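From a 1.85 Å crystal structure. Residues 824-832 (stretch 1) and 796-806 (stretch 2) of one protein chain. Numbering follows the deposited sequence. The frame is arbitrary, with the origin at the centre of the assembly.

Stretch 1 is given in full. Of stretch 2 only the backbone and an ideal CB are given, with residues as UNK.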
# COMPACT_ATOMS: atom_id res chain seq x y z
N SER A 824 -37.26 12.07 -2.78
CA SER A 824 -38.19 10.98 -2.96
C SER A 824 -37.54 9.60 -2.90
O SER A 824 -38.25 8.59 -3.02
CB SER A 824 -38.96 11.15 -4.28
OG SER A 824 -38.13 10.86 -5.40
N ALA A 825 -36.23 9.51 -2.69
CA ALA A 825 -35.54 8.22 -2.72
C ALA A 825 -35.35 7.66 -1.31
O ALA A 825 -35.02 8.40 -0.38
CB ALA A 825 -34.18 8.37 -3.41
N SER A 826 -35.55 6.35 -1.16
CA SER A 826 -35.27 5.71 0.11
C SER A 826 -33.76 5.56 0.30
O SER A 826 -33.00 5.41 -0.66
CB SER A 826 -35.96 4.34 0.17
OG SER A 826 -35.54 3.52 -0.92
N ILE A 827 -33.32 5.62 1.56
CA ILE A 827 -31.91 5.58 1.93
C ILE A 827 -31.67 4.30 2.73
O ILE A 827 -32.43 3.99 3.66
CB ILE A 827 -31.51 6.82 2.74
CG1 ILE A 827 -31.66 8.09 1.91
CG2 ILE A 827 -30.07 6.69 3.29
CD1 ILE A 827 -31.52 9.37 2.75
N SER A 828 -30.63 3.55 2.37
CA SER A 828 -30.27 2.37 3.15
C SER A 828 -28.76 2.19 3.07
O SER A 828 -28.07 2.93 2.36
CB SER A 828 -31.02 1.12 2.64
OG SER A 828 -30.49 0.68 1.39
N SER A 829 -28.24 1.20 3.80
CA SER A 829 -26.80 0.90 3.73
C SER A 829 -26.56 -0.58 3.97
O SER A 829 -27.12 -1.17 4.91
CB SER A 829 -25.98 1.70 4.75
OG SER A 829 -24.62 1.26 4.80
N VAL A 830 -25.69 -1.15 3.14
CA VAL A 830 -25.25 -2.52 3.28
C VAL A 830 -24.57 -2.76 4.63
O VAL A 830 -24.45 -3.90 5.06
CB VAL A 830 -24.30 -2.85 2.10
CG1 VAL A 830 -22.96 -2.13 2.27
CG2 VAL A 830 -24.13 -4.36 1.95
N LYS A 831 -24.11 -1.70 5.30
CA LYS A 831 -23.46 -1.92 6.60
C LYS A 831 -24.44 -2.43 7.66
O LYS A 831 -24.03 -3.05 8.65
CB LYS A 831 -22.79 -0.63 7.07
CG LYS A 831 -21.65 -0.21 6.14
CD LYS A 831 -20.88 1.00 6.69
CE LYS A 831 -19.79 1.51 5.71
NZ LYS A 831 -20.43 1.93 4.41
N ALA A 832 -25.72 -2.18 7.46
CA ALA A 832 -26.73 -2.77 8.34
C ALA A 832 -26.76 -4.30 8.22
O ALA A 832 -27.20 -4.98 9.16
CB ALA A 832 -28.09 -2.17 8.02
N UNK A 796 -34.19 11.26 -11.12
CA UNK A 796 -34.06 9.96 -11.77
C UNK A 796 -33.54 8.87 -10.85
O UNK A 796 -33.52 7.70 -11.26
CB UNK A 796 -33.13 10.08 -12.98
N UNK A 797 -33.12 9.20 -9.64
CA UNK A 797 -32.52 8.22 -8.73
C UNK A 797 -33.61 7.55 -7.91
O UNK A 797 -34.39 8.21 -7.22
CB UNK A 797 -31.49 8.88 -7.81
N UNK A 798 -33.64 6.21 -7.97
CA UNK A 798 -34.67 5.42 -7.31
C UNK A 798 -34.40 5.24 -5.82
O UNK A 798 -35.33 5.20 -5.01
CB UNK A 798 -34.79 4.05 -7.98
N UNK A 799 -33.13 5.08 -5.46
CA UNK A 799 -32.77 4.84 -4.07
C UNK A 799 -31.32 5.23 -3.90
O UNK A 799 -30.60 5.45 -4.87
CB UNK A 799 -33.01 3.38 -3.67
N UNK A 800 -30.89 5.32 -2.64
CA UNK A 800 -29.59 5.88 -2.29
C UNK A 800 -28.91 4.92 -1.34
O UNK A 800 -29.49 4.54 -0.31
CB UNK A 800 -29.72 7.27 -1.67
N UNK A 801 -27.69 4.52 -1.68
CA UNK A 801 -26.87 3.67 -0.83
C UNK A 801 -25.96 4.61 -0.04
O UNK A 801 -24.94 5.08 -0.54
CB UNK A 801 -26.07 2.65 -1.64
N UNK A 802 -26.37 4.95 1.17
CA UNK A 802 -25.59 5.89 1.96
C UNK A 802 -24.34 5.21 2.51
O UNK A 802 -24.29 3.99 2.67
CB UNK A 802 -26.43 6.46 3.10
N UNK A 803 -23.31 6.01 2.78
CA UNK A 803 -22.14 5.49 3.48
C UNK A 803 -22.55 4.94 4.85
O UNK A 803 -22.21 3.80 5.20
CB UNK A 803 -21.08 6.58 3.63
N UNK A 804 -23.32 5.73 5.61
CA UNK A 804 -23.92 5.33 6.89
C UNK A 804 -22.92 4.60 7.80
O UNK A 804 -23.17 3.50 8.29
CB UNK A 804 -25.13 4.43 6.64
N UNK A 805 -21.77 5.22 8.01
CA UNK A 805 -20.69 4.58 8.75
C UNK A 805 -21.03 4.39 10.22
O UNK A 805 -20.50 3.48 10.87
CB UNK A 805 -19.41 5.40 8.62
N UNK A 806 -21.85 5.27 10.79
CA UNK A 806 -22.05 5.25 12.22
C UNK A 806 -21.08 6.12 13.00
O UNK A 806 -21.19 6.19 14.24
CB UNK A 806 -21.95 3.81 12.72

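Position 796 is out of reach of stretch 1, which sets no preference: Asp 796. At 797 the CB points sideways, 5.2 Å from Ala 825 CB, mildly favouring an apolar residue such as the deposited Val 797. Position 798 points away and is permissive; Ala 798 contributes its backbone, with Ala 798 O 3.7 Å from Ala 825 CB.

At 799 the CB sits 3.6 Å from Ser 826 O, on the sheet face that also carries the side chains of Ser 826 and Ser 828. A small residue, polar or not, would suit the space beside Ser 826. Ser 799 is found, its CB 3.7 Å from Ser 826 OG.

Position 800 turns to the face of Ile 827, with its CB 4.2 Å from Ile 827 CG1 and 4.9 Å from Ala 825 CB. Extended backbone angles and apolar neighbours call for valine, isoleucine or another aliphatic residue. Val 800, in the t rotamer, brings CG2 to 3.8 Å from Ala 825 CB. Its backbone pairs in parallel register with Ile 827: Val 800 N donates to Ser 826 O (2.9 Å), and Val 800 O accepts from Ser 828 N (3.1 Å). Water 1 bridges Val 800 O and Ser 828 OG.

Position 801 still pairs with Ser 828, after which stretch 1 leaves the strand and presents the amide of Val 830. The CB at 801 is 6.1 Å from Val 830 N, a gap that a long side chain ending in an acceptor, such as Glu or Gln, could span. Glu 801 does so: OE2 accepts from Val 830 N at 2.8 Å, nearly linearly.

At 802 the CB is 3.6 Å from Ile 827 CG2, leaving little room; a small apolar residue is favoured. Ala 802 packs there, while Ala 802 N donates to Ser 828 O (2.9 Å).

The CB of 803 points away, but the Lys 831 amine ends near the backbone, and many side chains are possible. Lys 831 NZ donates to His 803 O (2.7 Å); the deposited His 803 has Lys 831 CE over one ring face, and water 3 links ND1 to NZ.

At 804 the CB points toward stretch 1, just 3.4 Å from Ser 829 CB, which demands a small residue; the positive phi (45°) separately favours glycine, then asparagine or aspartate. Ala 804 meets the space limit and accepts the less usual backbone. Position 805 points away and is permissive: Ser 805. At 806, phi of 90° would jam a CB against the preceding carbonyl, and Gly 806 answers this.

Stretch 2 (796-806) DVASVEAHASG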
# COMPACT_ATOMS: atom_id res chain seq x y z
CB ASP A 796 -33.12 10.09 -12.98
CG ASP A 796 -33.73 10.90 -14.10
OD1 ASP A 796 -34.93 10.67 -14.38
OD2 ASP A 796 -33.01 11.75 -14.70
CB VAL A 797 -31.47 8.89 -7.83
CG1 VAL A 797 -31.00 7.91 -6.75
CG2 VAL A 797 -30.27 9.37 -8.67
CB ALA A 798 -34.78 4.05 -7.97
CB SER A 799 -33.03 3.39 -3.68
OG SER A 799 -32.24 2.49 -4.44
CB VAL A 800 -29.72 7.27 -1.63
CG1 VAL A 800 -28.32 7.82 -1.31
CG2 VAL A 800 -30.45 8.21 -2.53
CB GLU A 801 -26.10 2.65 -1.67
CG GLU A 801 -25.06 1.83 -0.93
CD GLU A 801 -25.65 0.80 0.00
OE1 GLU A 801 -26.88 0.54 -0.08
OE2 GLU A 801 -24.86 0.25 0.83
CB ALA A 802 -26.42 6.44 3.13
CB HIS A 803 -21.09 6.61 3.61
CG HIS A 803 -19.77 6.17 4.15
ND1 HIS A 803 -19.00 5.19 3.55
CD2 HIS A 803 -19.08 6.57 5.25
CE1 HIS A 803 -17.90 5.01 4.26
NE2 HIS A 803 -17.92 5.84 5.29
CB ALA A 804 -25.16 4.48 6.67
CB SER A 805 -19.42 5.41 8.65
OG SER A 805 -19.63 6.70 9.23
O HOH W 1 -31.41 2.36 -0.59
O HOH W 2 -23.16 1.65 2.65
O HOH W 3 -18.93 3.09 2.03
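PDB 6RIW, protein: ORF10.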